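Local coordinates for 70 kDa protein (PDB 4B2N) that cleaves rubber oxidatively and processively as a dioxygenase that carries two covalently attached c-type hemes, at residues F323-A326 with N327-R330. Numbering follows the deposited sequence.
Sequences FRDA and NARR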
loop_
_atom_site.group_PDB
_atom_site.type_symbol
_atom_site.label_atom_id
_atom_site.label_comp_id
_atom_site.label_asym_id
_atom_site.label_seq_id
_atom_site.Cartn_x
_atom_site.Cartn_y
_atom_site.Cartn_z
ATOM N N PHE A 323 -13.829 15.463 -8.938
ATOM C CA PHE A 323 -14.017 16.206 -10.175
ATOM C C PHE A 323 -14.430 15.326 -11.368
ATOM O O PHE A 323 -14.835 15.854 -12.383
ATOM C CB PHE A 323 -12.747 17.007 -10.470
ATOM C CG PHE A 323 -12.421 18.054 -9.422
ATOM C CD1 PHE A 323 -13.387 19.009 -9.030
ATOM C CD2 PHE A 323 -11.130 18.122 -8.864
ATOM C CE1 PHE A 323 -13.093 19.987 -8.097
ATOM C CE2 PHE A 323 -10.810 19.141 -7.927
ATOM C CZ PHE A 323 -11.802 20.053 -7.536
ATOM N N ARG A 324 -14.324 13.990 -11.272
ATOM C CA ARG A 324 -14.656 13.125 -12.428
ATOM C C ARG A 324 -16.124 12.834 -12.421
ATOM O O ARG A 324 -16.708 12.891 -11.360
ATOM C CB ARG A 324 -13.970 11.769 -12.290
ATOM C CG ARG A 324 -12.468 11.875 -12.311
ATOM C CD ARG A 324 -11.825 10.615 -12.841
ATOM N NE ARG A 324 -10.509 11.045 -13.314
ATOM C CZ ARG A 324 -9.449 11.153 -12.554
ATOM N NH1 ARG A 324 -9.470 10.783 -11.237
ATOM N NH2 ARG A 324 -8.341 11.621 -13.122
ATOM N N ASP A 325 -16.733 12.509 -13.575
ATOM C CA ASP A 325 -18.086 11.971 -13.568
ATOM C C ASP A 325 -18.042 10.414 -13.567
ATOM O O ASP A 325 -16.953 9.836 -13.588
ATOM C CB ASP A 325 -18.972 12.578 -14.679
ATOM C CG ASP A 325 -18.570 12.113 -16.055
ATOM O OD1 ASP A 325 -17.561 11.372 -16.249
ATOM O OD2 ASP A 325 -19.303 12.468 -16.991
ATOM N N ALA A 326 -19.191 9.743 -13.462
ATOM C CA ALA A 326 -19.213 8.268 -13.348
ATOM C C ALA A 326 -18.497 7.644 -14.542
ATOM O O ALA A 326 -17.707 6.747 -14.381
ATOM C CB ALA A 326 -20.660 7.743 -13.266
ATOM N N ASN A 327 -18.762 8.140 -15.756
ATOM C CA ASN A 327 -18.121 7.615 -16.973
ATOM C C ASN A 327 -16.592 7.704 -16.906
ATOM O O ASN A 327 -15.926 6.722 -17.193
ATOM C CB ASN A 327 -18.691 8.321 -18.206
ATOM C CG ASN A 327 -18.168 7.778 -19.534
ATOM O OD1 ASN A 327 -18.561 6.701 -19.986
ATOM N ND2 ASN A 327 -17.343 8.577 -20.217
ATOM N N ALA A 328 -16.069 8.859 -16.517
ATOM C CA ALA A 328 -14.645 9.056 -16.406
ATOM C C ALA A 328 -14.114 8.121 -15.326
ATOM O O ALA A 328 -13.024 7.557 -15.506
ATOM C CB ALA A 328 -14.301 10.509 -16.004
ATOM N N ARG A 329 -14.817 8.004 -14.193
ATOM C CA ARG A 329 -14.241 7.159 -13.093
ATOM C C ARG A 329 -14.126 5.740 -13.595
ATOM O O ARG A 329 -13.046 5.195 -13.573
ATOM C CB ARG A 329 -15.059 7.177 -11.818
ATOM C CG ARG A 329 -15.179 8.503 -11.114
ATOM C CD ARG A 329 -16.099 8.444 -9.921
ATOM N NE ARG A 329 -15.908 9.713 -9.231
ATOM C CZ ARG A 329 -16.867 10.641 -9.166
ATOM N NH1 ARG A 329 -18.048 10.442 -9.713
ATOM N NH2 ARG A 329 -16.615 11.811 -8.595
ATOM N N ARG A 330 -15.224 5.148 -14.055
ATOM C CA ARG A 330 -15.169 3.763 -14.612
ATOM C C ARG A 330 -14.132 3.661 -15.751
ATOM O O ARG A 330 -13.460 2.645 -15.922
ATOM C CB ARG A 330 -16.543 3.341 -15.175
ATOM C CG ARG A 330 -17.576 3.134 -14.086
ATOM C CD ARG A 330 -18.805 2.419 -14.591
ATOM N NE ARG A 330 -19.345 2.971 -15.835
ATOM C CZ ARG A 330 -20.448 3.708 -15.920
ATOM N NH1 ARG A 330 -21.108 4.048 -14.831
ATOM N NH2 ARG A 330 -20.915 4.088 -17.127
HETATM O O HOH W 1 -18.288 13.861 -9.278
HETATM O O HOH W 2 -16.494 11.426 -18.679
#
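Asp325 reaches forward to the first turn of helix 326-331, where its OD1 accepts from Ala328 N at 2.9 Å in a nearly straight bond (N-H...O 163°). With CG lodged between the backbone N and the carbonyl carbon, the torsion (chi1 70°) brings OD1 onto the amide of Ala328, and OD1 also rests 3.4 Å from Ala328 CB. Behind this cap the backbone turn closes through two bonds: Arg329 N to Asp325 O, 2.9 Å, and Arg330 N to Ala326 O, 3.0 Å.

The tight side is built by the aliphatic parts of Arg324 and Arg329 with Ala328. Arg324 CB packs against Arg329 CG at 3.7 Å and Ala328 CB at 3.9 Å. The extended Arg329 chain then carries its guanidinium alongside the incoming loop, so that Arg324 O lies over one face, too poorly angled to bond directly; a water accepts from Arg329 NH2 and donates to this carbonyl instead. Arg329 is tied further to the carbonyls of Val319, Leu267 and Asn321, whereas Arg324 forms a salt bridge with Asp179 and bonds to Gly318, Phe107 and Gln106.

The Asp325 and Asn327 side is looser and exposed: a second water donates to Asp325 OD1 at 2.7 Å but is held only weakly by Asn327 ND2. An aspartate bonding the amide three residues ahead is the classic helix N-cap, here ending the loop from helix 312-319.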